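Local structure of haloacid dehalogenase (Pseudomonas aeruginosa, 3UMC) at residues F27-T32 and L138-N143; G144-M149 and L163-L168; M194-H199 and A214-P219. The protein probably catalyses the hydrolytic removal of halogen from L-2-haloacids, as a member of the haloacid dehalogenase-like hydrolase superfamily. All blocks are in the same frame, centred on the assembly; numbering follows the deposited sequence.

Contact 1. Residues F27-T32 and L138-N143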
loop_
_atom_site.group_PDB
_atom_site.type_symbol
_atom_site.label_atom_id
_atom_site.label_comp_id
_atom_site.label_asym_id
_atom_site.label_seq_id
_atom_site.Cartn_x
_atom_site.Cartn_y
_atom_site.Cartn_z
ATOM N N PHE A 27 -5.952 -9.723 -4.100
ATOM C CA PHE A 27 -7.201 -10.170 -3.613
ATOM C C PHE A 27 -8.288 -9.141 -3.798
ATOM O O PHE A 27 -8.155 -8.039 -3.382
ATOM C CB PHE A 27 -7.110 -10.362 -2.078
ATOM C CG PHE A 27 -6.280 -11.486 -1.655
ATOM C CD1 PHE A 27 -6.847 -12.705 -1.380
ATOM C CD2 PHE A 27 -4.925 -11.323 -1.479
ATOM C CE1 PHE A 27 -6.120 -13.716 -0.946
ATOM C CE2 PHE A 27 -4.156 -12.389 -1.034
ATOM C CZ PHE A 27 -4.742 -13.552 -0.764
ATOM N N ASP A 28 -9.424 -9.587 -4.289
ATOM C CA ASP A 28 -10.689 -8.908 -4.064
ATOM C C ASP A 28 -11.030 -8.918 -2.561
ATOM O O ASP A 28 -10.606 -9.826 -1.874
ATOM C CB ASP A 28 -11.774 -9.626 -4.895
ATOM C CG ASP A 28 -13.150 -9.032 -4.673
ATOM O OD1 ASP A 28 -13.325 -7.856 -4.987
ATOM O OD2 ASP A 28 -14.032 -9.740 -4.115
ATOM N N VAL A 29 -11.767 -7.927 -2.016
ATOM C CA VAL A 29 -11.874 -7.858 -0.550
ATOM C C VAL A 29 -13.303 -8.031 -0.068
ATOM O O VAL A 29 -13.563 -8.917 0.769
ATOM C CB VAL A 29 -11.296 -6.588 0.060
ATOM C CG1 VAL A 29 -11.264 -6.684 1.527
ATOM C CG2 VAL A 29 -9.852 -6.334 -0.428
ATOM N N PHE A 30 -14.225 -7.226 -0.601
ATOM C CA PHE A 30 -15.640 -7.427 -0.308
ATOM C C PHE A 30 -16.159 -8.761 -0.764
ATOM O O PHE A 30 -16.055 -9.102 -1.925
ATOM C CB PHE A 30 -16.520 -6.319 -0.916
ATOM C CG PHE A 30 -16.307 -4.974 -0.274
ATOM C CD1 PHE A 30 -15.807 -4.858 0.977
ATOM C CD2 PHE A 30 -16.607 -3.837 -0.925
ATOM C CE1 PHE A 30 -15.616 -3.617 1.541
ATOM C CE2 PHE A 30 -16.439 -2.582 -0.313
ATOM C CZ PHE A 30 -15.956 -2.496 0.898
ATOM N N GLY A 31 -16.695 -9.522 0.174
ATOM C CA GLY A 31 -17.217 -10.836 -0.111
ATOM C C GLY A 31 -16.124 -11.879 -0.130
ATOM O O GLY A 31 -16.218 -12.901 0.524
ATOM N N THR A 32 -15.091 -11.666 -0.921
ATOM C CA THR A 32 -13.990 -12.642 -0.981
ATOM C C THR A 32 -13.308 -12.892 0.383
ATOM O O THR A 32 -13.034 -13.986 0.715
ATOM C CB THR A 32 -12.950 -12.201 -2.008
ATOM O OG1 THR A 32 -13.569 -12.136 -3.290
ATOM C CG2 THR A 32 -11.769 -13.202 -2.052
ATOM N N LEU A 138 1.133 -9.899 -0.705
ATOM C CA LEU A 138 -0.338 -9.833 -0.669
ATOM C C LEU A 138 -0.781 -8.422 -0.888
ATOM O O LEU A 138 -0.344 -7.497 -0.176
ATOM C CB LEU A 138 -0.904 -10.327 0.681
ATOM C CG LEU A 138 -0.384 -11.638 1.267
ATOM C CD1 LEU A 138 -1.132 -12.025 2.580
ATOM C CD2 LEU A 138 -0.402 -12.790 0.206
ATOM N N ALA A 139 -1.687 -8.232 -1.845
ATOM C CA ALA A 139 -2.227 -6.881 -2.074
ATOM C C ALA A 139 -3.720 -6.889 -2.333
ATOM O O ALA A 139 -4.240 -7.786 -2.952
ATOM C CB ALA A 139 -1.443 -6.210 -3.245
ATOM N N ALA A 140 -4.411 -5.895 -1.782
ATOM C CA ALA A 140 -5.791 -5.679 -1.992
ATOM C C ALA A 140 -5.976 -5.141 -3.390
ATOM O O ALA A 140 -5.269 -4.226 -3.801
ATOM C CB ALA A 140 -6.381 -4.621 -0.928
ATOM N N LEU A 141 -6.985 -5.645 -4.083
ATOM C CA LEU A 141 -7.418 -5.080 -5.365
ATOM C C LEU A 141 -8.888 -4.811 -5.302
ATOM O O LEU A 141 -9.673 -5.634 -5.668
ATOM C CB LEU A 141 -7.098 -6.037 -6.514
ATOM C CG LEU A 141 -7.132 -5.461 -7.935
ATOM C CD1 LEU A 141 -5.795 -4.715 -8.278
ATOM C CD2 LEU A 141 -7.372 -6.636 -8.872
ATOM N N SER A 142 -9.255 -3.640 -4.833
ATOM C CA SER A 142 -10.616 -3.346 -4.467
ATOM C C SER A 142 -11.170 -2.119 -5.185
ATOM O O SER A 142 -10.463 -1.153 -5.477
ATOM C CB SER A 142 -10.662 -3.050 -2.975
ATOM O OG SER A 142 -11.990 -2.909 -2.542
ATOM N N ASN A 143 -12.482 -2.158 -5.399
ATOM C CA ASN A 143 -13.214 -0.983 -5.772
ATOM C C ASN A 143 -13.295 0.024 -4.649
ATOM O O ASN A 143 -13.414 1.200 -4.890
ATOM C CB ASN A 143 -14.598 -1.393 -6.285
ATOM C CG ASN A 143 -14.508 -2.053 -7.617
ATOM O OD1 ASN A 143 -13.641 -1.705 -8.403
ATOM N ND2 ASN A 143 -15.384 -2.975 -7.892
HETATM O O HOH W 1 -14.171 -4.635 -5.193
#
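The aromatic ring of Phe27 presents its edge to the strand 138-140: Leu138 CD2 lies 4.0 Å from Phe27 CE2, close to the ring plane, and Ala139 O sits at the same edge, 3.9 Å from Phe27 CD2. With CG anti to its own carbonyl carbon (chi1 -70°), the ring lies beside the backbone N and turns its edge to Leu138 and Ala139. The second flat group, the Asp28 carboxylate, has different partners on its two oxygens. Its OD2 accepts from Thr32 OG1 at 2.6 Å on the anti lone pair, while OD1 forms a salt bridge with Lys173 and receives a weak bond from a water that itself accepts from Asn143 N. The run Asp28 to Thr32 matches the DxxxT signature, the first conserved motif of the haloacid dehalogenase superfamily, whose aspartate is the nucleophile in relatives; here it leaves the central parallel sheet at the C-terminal end of strand 24-27. Two backbone bonds secure that exit, Phe27 N to Ala139 O (2.8 Å) and Leu141 N to Phe27 O (2.8 Å). Beyond them Val29 points its side chain toward segment 138-143, and its CG2 branch packs on Ala140 CB at 3.9 Å, with Met149 of helix 146-156 against the same valine.

Contact 2. Residues G144-M149 and L163-L168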
loop_
_atom_site.group_PDB
_atom_site.type_symbol
_atom_site.label_atom_id
_atom_site.label_comp_id
_atom_site.label_asym_id
_atom_site.label_seq_id
_atom_site.Cartn_x
_atom_site.Cartn_y
_atom_site.Cartn_z
ATOM N N GLY A 144 -13.238 -0.439 -3.405
ATOM C CA GLY A 144 -13.066 0.440 -2.269
ATOM C C GLY A 144 -11.893 1.384 -2.447
ATOM O O GLY A 144 -10.781 0.941 -2.866
ATOM N N ASN A 145 -12.083 2.665 -2.142
ATOM C CA ASN A 145 -10.979 3.619 -2.187
ATOM C C ASN A 145 -9.991 3.333 -1.051
ATOM O O ASN A 145 -10.339 2.741 -0.005
ATOM C CB ASN A 145 -11.447 5.084 -2.083
ATOM C CG ASN A 145 -12.424 5.298 -0.925
ATOM O OD1 ASN A 145 -13.531 4.721 -0.898
ATOM N ND2 ASN A 145 -12.006 6.081 0.048
ATOM N N THR A 146 -8.786 3.838 -1.256
ATOM C CA THR A 146 -7.665 3.556 -0.401
ATOM C C THR A 146 -8.015 3.799 1.058
ATOM O O THR A 146 -7.818 2.959 1.894
ATOM C CB THR A 146 -6.440 4.371 -0.896
ATOM O OG1 THR A 146 -6.059 3.936 -2.201
ATOM C CG2 THR A 146 -5.275 4.221 0.044
ATOM N N ALA A 147 -8.634 4.919 1.361
ATOM C CA ALA A 147 -8.883 5.300 2.761
ATOM C C ALA A 147 -9.896 4.334 3.413
ATOM O O ALA A 147 -9.742 3.919 4.546
ATOM C CB ALA A 147 -9.376 6.775 2.813
ATOM N N LEU A 148 -10.910 3.932 2.654
ATOM C CA LEU A 148 -11.906 2.927 3.104
ATOM C C LEU A 148 -11.202 1.571 3.361
ATOM O O LEU A 148 -11.385 0.947 4.395
ATOM C CB LEU A 148 -12.993 2.749 2.008
ATOM C CG LEU A 148 -14.238 1.911 2.353
ATOM C CD1 LEU A 148 -15.448 2.324 1.457
ATOM C CD2 LEU A 148 -13.978 0.418 2.215
HETATM N N MSE A 149 -10.316 1.182 2.438
HETATM C CA MSE A 149 -9.594 -0.101 2.579
HETATM C C MSE A 149 -8.581 -0.104 3.712
HETATM O O MSE A 149 -8.260 -1.170 4.287
HETATM C CB MSE A 149 -8.927 -0.472 1.273
HETATM C CG MSE A 149 -9.847 -0.976 0.230
HETATM SE SE MSE A 149 -10.464 -2.840 0.744
HETATM C CE MSE A 149 -12.282 -2.209 0.938
ATOM N N LEU A 163 -1.847 -1.938 -0.813
ATOM C CA LEU A 163 -3.226 -1.794 -1.188
ATOM C C LEU A 163 -3.232 -1.144 -2.598
ATOM O O LEU A 163 -2.570 -0.088 -2.822
ATOM C CB LEU A 163 -3.987 -0.887 -0.224
ATOM C CG LEU A 163 -4.146 -1.200 1.298
ATOM C CD1 LEU A 163 -4.633 0.136 1.986
ATOM C CD2 LEU A 163 -5.210 -2.166 1.555
ATOM N N LEU A 164 -3.975 -1.764 -3.520
ATOM C CA LEU A 164 -4.015 -1.298 -4.922
ATOM C C LEU A 164 -5.436 -1.038 -5.367
ATOM O O LEU A 164 -6.010 -1.835 -6.046
ATOM C CB LEU A 164 -3.369 -2.344 -5.846
ATOM C CG LEU A 164 -1.893 -2.498 -5.559
ATOM C CD1 LEU A 164 -1.345 -3.767 -6.154
ATOM C CD2 LEU A 164 -1.083 -1.268 -5.904
ATOM N N CYS A 165 -6.018 0.048 -4.915
ATOM C CA CYS A 165 -7.437 0.277 -5.047
ATOM C C CYS A 165 -7.744 1.123 -6.292
ATOM O O CYS A 165 -6.878 1.710 -6.877
ATOM C CB CYS A 165 -7.919 1.034 -3.831
ATOM S SG CYS A 165 -7.625 0.082 -2.278
ATOM N N ALA A 166 -9.012 1.188 -6.608
ATOM C CA ALA A 166 -9.533 1.753 -7.797
ATOM C C ALA A 166 -9.134 3.193 -7.937
ATOM O O ALA A 166 -8.861 3.650 -9.060
ATOM C CB ALA A 166 -11.048 1.618 -7.798
ATOM N N ASP A 167 -9.113 3.891 -6.798
ATOM C CA ASP A 167 -8.721 5.285 -6.813
ATOM C C ASP A 167 -7.244 5.520 -7.079
ATOM O O ASP A 167 -6.902 6.629 -7.245
ATOM C CB ASP A 167 -9.210 6.058 -5.582
ATOM C CG ASP A 167 -8.531 5.659 -4.257
ATOM O OD1 ASP A 167 -8.041 4.513 -4.080
ATOM O OD2 ASP A 167 -8.461 6.550 -3.382
ATOM N N LEU A 168 -6.364 4.509 -7.127
ATOM C CA LEU A 168 -5.008 4.738 -7.585
ATOM C C LEU A 168 -5.046 4.906 -9.113
ATOM O O LEU A 168 -4.190 5.530 -9.699
ATOM C CB LEU A 168 -4.044 3.570 -7.279
ATOM C CG LEU A 168 -3.742 3.090 -5.884
ATOM C CD1 LEU A 168 -2.506 2.132 -5.877
ATOM C CD2 LEU A 168 -3.576 4.260 -4.947
HETATM O O HOH W 2 -8.979 6.991 -0.600
HETATM O O HOH W 3 -4.652 1.738 -2.960
#
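Asp167 grips the first turn of helix 146-156 through Thr146, the two side chains crossing at about a right angle. Asp167 OD1 takes two bonds: Thr146 OG1 donates at 2.8 Å from the syn side, 17° out of the carboxylate plane, and Thr146 N donates at 3.0 Å from above it. A chi1 of 69° sets Asp167 CG between its backbone N and carbonyl carbon, bringing the carboxylate to this helix start, where Asn145 holds the N-cap position and its OD1 accepts from Asp86 N. Waters extend the polar set. One accepts from Ala147 N and Asn145 ND2 and donates to Asp167 OD2; another links Thr146 OG1 to Cys165 N, which donates to it at 2.9 Å. The segments belong to a beta-alpha-beta crossover of the Rossmann-like haloacid dehalogenase core, in which helix 146-156 leads from strand 137-140 to strand 162-163, outermost in this chain. Apolar contacts add to this. Cys165 SG rests on Met149 CG at 3.5 Å, and Leu163 CD2 reaches Met149 CB at 4.1 Å. Separately, a Leu168 methyl, CD2, packs against the Thr146 hydroxyl, while Leu185 of the second subunit packs on both Asp167 and Leu168.

Contact 3. Residues M194-H199 and A214-P219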
loop_
_atom_site.group_PDB
_atom_site.type_symbol
_atom_site.label_atom_id
_atom_site.label_comp_id
_atom_site.label_asym_id
_atom_site.label_seq_id
_atom_site.Cartn_x
_atom_site.Cartn_y
_atom_site.Cartn_z
HETATM N N MSE A 194 -1.239 -13.559 -9.350
HETATM C CA MSE A 194 -2.500 -14.272 -9.269
HETATM C C MSE A 194 -3.576 -13.392 -8.635
HETATM O O MSE A 194 -3.340 -12.730 -7.663
HETATM C CB MSE A 194 -2.307 -15.593 -8.512
HETATM C CG MSE A 194 -3.612 -16.354 -8.305
HETATM SE SE MSE A 194 -3.230 -18.203 -7.621
HETATM C CE MSE A 194 -2.867 -17.682 -5.918
ATOM N N LEU A 195 -4.766 -13.373 -9.203
ATOM C CA LEU A 195 -5.901 -12.798 -8.546
ATOM C C LEU A 195 -6.676 -13.888 -7.858
ATOM O O LEU A 195 -7.102 -14.865 -8.497
ATOM C CB LEU A 195 -6.839 -12.108 -9.509
ATOM C CG LEU A 195 -8.161 -11.544 -8.896
ATOM C CD1 LEU A 195 -7.939 -10.495 -7.772
ATOM C CD2 LEU A 195 -9.140 -11.022 -9.977
ATOM N N CYS A 196 -6.976 -13.649 -6.585
ATOM C CA CYS A 196 -7.895 -14.500 -5.815
ATOM C C CYS A 196 -9.186 -13.763 -5.571
ATOM O O CYS A 196 -9.184 -12.666 -5.020
ATOM C CB CYS A 196 -7.212 -14.887 -4.508
ATOM S SG CYS A 196 -8.251 -15.824 -3.357
ATOM N N ALA A 197 -10.302 -14.362 -5.955
ATOM C CA ALA A 197 -11.622 -13.746 -5.787
ATOM C C ALA A 197 -12.727 -14.748 -5.613
ATOM O O ALA A 197 -12.633 -15.851 -6.054
ATOM C CB ALA A 197 -11.993 -12.866 -7.035
ATOM N N ALA A 198 -13.827 -14.297 -5.039
ATOM C CA ALA A 198 -15.056 -15.080 -4.943
ATOM C C ALA A 198 -16.009 -14.828 -6.103
ATOM O O ALA A 198 -17.147 -15.342 -6.133
ATOM C CB ALA A 198 -15.745 -14.755 -3.619
ATOM N N HIS A 199 -15.611 -14.005 -7.063
ATOM C CA HIS A 199 -16.582 -13.570 -8.107
ATOM C C HIS A 199 -15.979 -13.879 -9.485
ATOM O O HIS A 199 -14.804 -13.478 -9.807
ATOM C CB HIS A 199 -17.015 -12.100 -7.901
ATOM C CG HIS A 199 -17.318 -11.750 -6.476
ATOM N ND1 HIS A 199 -16.492 -10.958 -5.701
ATOM C CD2 HIS A 199 -18.250 -12.235 -5.646
ATOM C CE1 HIS A 199 -16.977 -10.894 -4.484
ATOM N NE2 HIS A 199 -18.061 -11.650 -4.430
ATOM N N ALA A 214 -7.393 -17.695 -8.916
ATOM C CA ALA A 214 -7.825 -18.606 -7.822
ATOM C C ALA A 214 -9.192 -18.188 -7.354
ATOM O O ALA A 214 -9.421 -17.021 -7.054
ATOM C CB ALA A 214 -6.813 -18.587 -6.672
ATOM N N PHE A 215 -10.117 -19.127 -7.401
ATOM C CA PHE A 215 -11.510 -18.928 -7.040
ATOM C C PHE A 215 -11.790 -19.573 -5.665
ATOM O O PHE A 215 -11.489 -20.735 -5.424
ATOM C CB PHE A 215 -12.419 -19.598 -8.065
ATOM C CG PHE A 215 -13.872 -19.549 -7.719
ATOM C CD1 PHE A 215 -14.581 -18.404 -7.850
ATOM C CD2 PHE A 215 -14.567 -20.693 -7.355
ATOM C CE1 PHE A 215 -15.940 -18.365 -7.528
ATOM C CE2 PHE A 215 -15.910 -20.642 -7.068
ATOM C CZ PHE A 215 -16.576 -19.502 -7.151
ATOM N N ILE A 216 -12.413 -18.810 -4.785
ATOM C CA ILE A 216 -12.921 -19.346 -3.486
ATOM C C ILE A 216 -14.387 -19.006 -3.393
ATOM O O ILE A 216 -14.709 -17.862 -3.317
ATOM C CB ILE A 216 -12.177 -18.702 -2.337
ATOM C CG1 ILE A 216 -10.689 -19.054 -2.459
ATOM C CG2 ILE A 216 -12.653 -19.231 -0.948
ATOM C CD1 ILE A 216 -9.844 -18.766 -1.199
ATOM N N ALA A 217 -15.271 -19.993 -3.379
ATOM C CA ALA A 217 -16.672 -19.732 -3.250
ATOM C C ALA A 217 -17.021 -19.163 -1.901
ATOM O O ALA A 217 -16.543 -19.635 -0.919
ATOM C CB ALA A 217 -17.524 -21.074 -3.564
ATOM N N ARG A 218 -17.913 -18.175 -1.857
ATOM C CA ARG A 218 -18.436 -17.621 -0.608
ATOM C C ARG A 218 -19.951 -17.652 -0.728
ATOM O O ARG A 218 -20.575 -16.611 -0.956
ATOM C CB ARG A 218 -17.983 -16.183 -0.413
ATOM C CG ARG A 218 -16.507 -15.992 -0.256
ATOM C CD ARG A 218 -15.919 -16.865 0.887
ATOM N NE ARG A 218 -14.560 -16.494 1.238
ATOM C CZ ARG A 218 -13.824 -17.043 2.219
ATOM N NH1 ARG A 218 -14.252 -18.095 2.914
ATOM N NH2 ARG A 218 -12.608 -16.583 2.443
ATOM N N PRO A 219 -20.550 -18.848 -0.576
ATOM C CA PRO A 219 -21.982 -18.998 -0.874
ATOM C C PRO A 219 -22.941 -18.247 0.066
ATOM O O PRO A 219 -24.084 -18.176 -0.263
ATOM C CB PRO A 219 -22.217 -20.508 -0.824
ATOM C CG PRO A 219 -21.147 -21.083 0.174
ATOM C CD PRO A 219 -19.911 -20.110 -0.115
HETATM O O HOH W 4 -18.652 -16.914 -4.290
#
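Ala214 bonds to strand 194-197 through both its N and its O: the N donates to Leu195 O at 2.9 Å, and the O accepts from Ala197 N at 3.0 Å. A third backbone bond, Ile216 N to Ala197 O, is longer, at 3.2 Å. The two strands run parallel, 11° apart in direction, and CA-H...O contacts fill in between the bonds, one of them joining Cys196 CA to Ala214 O.

Apolar side chains meet mainly on the face that carries Cys196 and Ala214. Met194, a selenomethionine, is extended through its first two torsions, which lays Met194 SE against Ala214 CB at 3.7 Å; the bend at chi3 then sets CE, also near that methyl. Further along, Cys196 SG touches Ile216 CD1 at 4.0 Å. Past the end of strand 194-197, Ala198 CB packs on Arg218 CG at 3.7 Å and also lies over one face of the His199 ring, toward its rim. On the other face of the sheet the Phe215 ring swings toward the end of strand 194-197, its CE1 3.5 Å from Ala198 O.

One water bridges the loops, donating to Ala198 O and accepting from Arg218 N. The Arg218 guanidinium has Ile216 CG2 over the centre of one face, and its nitrogens bond outside the two segments: NH1 to Asp124 in a salt bridge, NE to Thr32 O.

These strands bracket helix 200-208 in a beta-alpha-beta unit of the Rossmann-like core, with His199 as N-cap of that helix. Leu203 of the helix covers Phe215, whereas helix 243-251 packs against Ala214 and Ile216 through Leu246 and Leu243, and strand 24-27 flanks strand 193-197.

Overall arrangement
From the N terminus, strand 24-27 enters the sheet and the chain then makes a long, largely helical excursion; contact 1 closes it when strand 137-140 arrives alongside. Contact 2 follows at once, closing the short loop that holds the rest of helix 146-156, and contact 3 closes another around helix 200-208. The three stand in series, none nested or crossed. Contact 1 touches both others: Ala140 O to Leu164 N and Ser142 O to Ala166 N probably bond it to contact 2, Thr32 OG1 to Ala198 N probably to contact 3. Contacts 2 and 3 do not touch; their centres lie about 19 Å apart on opposite sides of the chain's centre, with the DxxxT loop and its sheet strands between.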